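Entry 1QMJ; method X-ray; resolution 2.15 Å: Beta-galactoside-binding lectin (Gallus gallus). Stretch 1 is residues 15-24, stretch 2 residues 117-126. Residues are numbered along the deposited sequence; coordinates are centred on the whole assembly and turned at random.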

# COMPACT_ATOMS: atom_id res chain seq x y z
N CYS A 15 -4.09 9.31 10.03
CA CYS A 15 -4.96 8.13 10.04
C CYS A 15 -4.65 7.22 8.85
O CYS A 15 -4.49 7.68 7.71
N VAL A 16 -4.56 5.94 9.17
CA VAL A 16 -4.31 4.88 8.19
C VAL A 16 -5.54 3.99 8.12
O VAL A 16 -5.93 3.36 9.11
N LYS A 17 -6.15 3.97 6.96
CA LYS A 17 -7.37 3.19 6.75
C LYS A 17 -7.13 2.01 5.82
O LYS A 17 -6.64 2.18 4.69
N VAL A 18 -7.48 0.86 6.32
CA VAL A 18 -7.37 -0.39 5.57
C VAL A 18 -8.77 -0.93 5.33
O VAL A 18 -9.50 -1.28 6.27
N LYS A 19 -9.12 -0.98 4.07
CA LYS A 19 -10.42 -1.49 3.63
C LYS A 19 -10.22 -2.85 2.98
O LYS A 19 -9.25 -3.07 2.25
N GLY A 20 -11.14 -3.75 3.25
CA GLY A 20 -11.06 -5.10 2.69
C GLY A 20 -12.30 -5.90 3.06
O GLY A 20 -13.29 -5.36 3.57
N LYS A 21 -12.19 -7.18 2.78
CA LYS A 21 -13.26 -8.13 3.04
C LYS A 21 -12.71 -9.37 3.74
O LYS A 21 -11.70 -9.95 3.31
N ILE A 22 -13.38 -9.72 4.81
CA ILE A 22 -13.04 -10.91 5.59
C ILE A 22 -13.60 -12.11 4.83
O ILE A 22 -14.78 -12.14 4.46
N LEU A 23 -12.75 -13.09 4.60
CA LEU A 23 -13.14 -14.32 3.86
C LEU A 23 -14.26 -15.05 4.61
O LEU A 23 -14.32 -15.03 5.85
N SER A 24 -15.12 -15.68 3.83
CA SER A 24 -16.30 -16.42 4.34
C SER A 24 -15.92 -17.73 5.07
O SER A 24 -16.77 -18.60 5.29
N TYR A 117 6.11 0.77 8.81
CA TYR A 117 5.79 -0.56 8.32
C TYR A 117 4.33 -0.91 8.60
O TYR A 117 3.81 -0.63 9.68
N LEU A 118 3.69 -1.53 7.61
CA LEU A 118 2.30 -1.96 7.71
C LEU A 118 2.21 -3.27 6.94
O LEU A 118 2.75 -3.38 5.86
N ALA A 119 1.57 -4.27 7.53
CA ALA A 119 1.41 -5.55 6.85
C ALA A 119 0.06 -6.15 7.20
O ALA A 119 -0.40 -6.05 8.34
N VAL A 120 -0.62 -6.70 6.21
CA VAL A 120 -1.92 -7.33 6.41
C VAL A 120 -1.73 -8.81 6.09
O VAL A 120 -1.19 -9.14 5.04
N GLU A 121 -2.12 -9.68 7.02
CA GLU A 121 -1.98 -11.12 6.81
C GLU A 121 -3.24 -11.89 7.22
O GLU A 121 -4.16 -11.34 7.84
N GLY A 122 -3.27 -13.17 6.85
CA GLY A 122 -4.41 -14.00 7.18
C GLY A 122 -5.51 -13.97 6.14
O GLY A 122 -5.29 -13.62 4.97
N ASP A 123 -6.71 -14.31 6.58
CA ASP A 123 -7.87 -14.38 5.71
C ASP A 123 -8.59 -13.05 5.56
O ASP A 123 -9.75 -12.91 5.96
N PHE A 124 -7.90 -12.09 4.96
CA PHE A 124 -8.45 -10.77 4.72
C PHE A 124 -8.06 -10.39 3.29
O PHE A 124 -6.95 -10.68 2.85
N LYS A 125 -9.00 -9.82 2.56
CA LYS A 125 -8.75 -9.39 1.20
C LYS A 125 -8.73 -7.86 1.17
O LYS A 125 -9.76 -7.21 1.36
N VAL A 126 -7.54 -7.30 1.01
CA VAL A 126 -7.36 -5.85 0.97
C VAL A 126 -7.94 -5.30 -0.34
O VAL A 126 -7.74 -5.86 -1.42

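How do the two stretches meet? In two ways. The strand 16-22 runs antiparallel to the strand that begins at Phe124 and continues later in the chain, as a direct sheet neighbour, while Val16 CA stands 9.5 Å from Leu118 CA in the strand 117-122, a gap bridged by side chains. Within this pairing, Lys21 and Lys125 form a hydrogen-bonded pair: Lys125 N donates to Lys21 O at 2.8 Å, and Lys21 N donates to Lys125 O at 2.8 Å, although the position of that last oxygen is less certain. Beyond the pair, Leu23 N reaches Asp123 O at 3.3 Å in a longer but nearly straight hydrogen bond, which carries the contact past the end of the strand.

What fills the gap between the more distant strands? Branched aliphatic side chains do, with Val16, Val18, Leu118 and Val120 all pointing toward the opposite stretch. The three valines are t, and Leu118 has chi1 t and chi2 p. That conformation sends its CD2 methyl toward the first stretch, where it is 3.9 Å from Val16 CG1 and 4.4 Å from Val18 CG2, a bump received beside two successive inward-pointing valines. The other methyl of Val18 serves a different neighbour: its CG1 lies 4.1 Å from Val120 CG2. Lys17, between the valines, points away and takes no part, as expected from the alternation of a strand.

Where does the Phe124 ring find room? It lies over the hollow left by Gly20, which has no side chain. With chi1 t and chi2 near 70°, the ring leans closer to the first stretch than its CA-to-CB bond alone would bring it, and Phe124 CZ comes within 3.4 Å of Gly20 CA. A CB on Gly20 would fall 2.4 Å from Phe124 CE2, so the bare backbone is what admits the ring. Around it, Val18 CG1 approaches Phe124 CE2 at 3.9 Å, and Ile22, with chi1 m and chi2 t, sets its CG1 near the plane at the ring edge, 4.0 Å from Phe124 CD1. Lys21 N lies over one ring face. Ile22, Phe124 and Val126 share this buried side of the sheet, Val126 being t.

What covers the other side? Lys21 and Lys125 project there together, both with chi1 t. The aliphatic part of Lys125 folds by p turns at chi3 and chi4, and its CE passes 4.1 Å from Lys21 CB, so carbon packs on carbon. The end of Lys21 leads away, and its NZ is hydrogen-bonded elsewhere in the structure. Leu23, with chi1 m and chi2 t, closes the far end: its CD1 rests 3.9 Å from Asp123 CB, while CD2 reaches to 4.4 Å from Lys125 CB, so the forked tip spans both residues. Asp123 points sideways, and its OD2 finds a hydrogen-bonding partner elsewhere in the structure.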

# COMPACT_ATOMS: atom_id res chain seq x y z
CB CYS A 15 -6.42 8.58 9.96
SG CYS A 15 -7.62 7.18 9.74
CB VAL A 16 -3.10 4.03 8.60
CG1 VAL A 16 -2.90 2.81 7.70
CG2 VAL A 16 -1.78 4.79 8.56
CB LYS A 17 -8.46 4.05 6.13
CG LYS A 17 -8.87 5.23 7.00
CD LYS A 17 -10.05 6.00 6.40
CE LYS A 17 -10.71 6.96 7.38
NZ LYS A 17 -12.09 7.28 7.02
CB VAL A 18 -6.57 -1.44 6.36
CG1 VAL A 18 -6.50 -2.79 5.63
CG2 VAL A 18 -5.12 -1.02 6.60
CB LYS A 19 -11.06 -0.54 2.61
CG LYS A 19 -11.08 0.92 3.07
CD LYS A 19 -11.76 1.84 2.06
CE LYS A 19 -13.28 1.69 2.03
NZ LYS A 19 -13.73 0.43 1.41
CB LYS A 21 -13.90 -8.57 1.72
CG LYS A 21 -15.02 -9.60 1.90
CD LYS A 21 -14.95 -10.74 0.88
CE LYS A 21 -16.00 -11.82 1.13
NZ LYS A 21 -17.38 -11.32 1.05
CB ILE A 22 -13.68 -10.82 6.99
CG1 ILE A 22 -13.30 -9.55 7.75
CG2 ILE A 22 -13.27 -11.99 7.90
CD1 ILE A 22 -14.17 -9.31 8.98
CB LEU A 23 -11.95 -15.25 3.71
CG LEU A 23 -10.79 -14.62 2.91
CD1 LEU A 23 -9.78 -15.66 2.43
CD2 LEU A 23 -11.26 -13.88 1.66
CB SER A 24 -17.22 -16.78 3.18
OG SER A 24 -17.79 -15.60 2.63
CB TYR A 117 6.72 -1.56 9.03
CG TYR A 117 6.46 -3.02 8.74
CD1 TYR A 117 5.55 -3.76 9.51
CD2 TYR A 117 7.16 -3.68 7.73
CE1 TYR A 117 5.35 -5.12 9.27
CE2 TYR A 117 6.96 -5.04 7.48
CZ TYR A 117 6.06 -5.75 8.25
OH TYR A 117 5.86 -7.09 7.99
CB LEU A 118 1.36 -0.92 7.07
CG LEU A 118 -0.15 -1.22 6.91
CD1 LEU A 118 -0.82 -1.38 8.25
CD2 LEU A 118 -0.82 -0.09 6.15
CB ALA A 119 2.52 -6.50 7.24
CB VAL A 120 -3.01 -6.75 5.48
CG1 VAL A 120 -4.33 -7.47 5.70
CG2 VAL A 120 -3.18 -5.25 5.72
CB GLU A 121 -0.75 -11.66 7.55
CG GLU A 121 -0.76 -11.43 9.05
CD GLU A 121 0.52 -11.91 9.73
OE1 GLU A 121 1.62 -11.49 9.31
OE2 GLU A 121 0.42 -12.70 10.70
CB ASP A 123 -8.82 -15.46 6.22
CG ASP A 123 -8.12 -16.80 6.38
OD1 ASP A 123 -7.51 -17.27 5.40
OD2 ASP A 123 -8.16 -17.36 7.49
CB PHE A 124 -7.87 -9.74 5.71
CG PHE A 124 -8.58 -8.41 5.71
CD1 PHE A 124 -9.87 -8.30 6.24
CD2 PHE A 124 -7.96 -7.27 5.24
CE1 PHE A 124 -10.52 -7.07 6.29
CE2 PHE A 124 -8.60 -6.03 5.29
CZ PHE A 124 -9.88 -5.93 5.82
CB LYS A 125 -9.83 -9.94 0.26
CG LYS A 125 -9.54 -9.70 -1.21
CD LYS A 125 -10.79 -9.88 -2.05
CE LYS A 125 -11.83 -8.81 -1.77
NZ LYS A 125 -11.36 -7.43 -2.09
CB VAL A 126 -5.86 -5.46 1.07
CG1 VAL A 126 -5.70 -3.95 1.15
CG2 VAL A 126 -5.23 -6.12 2.28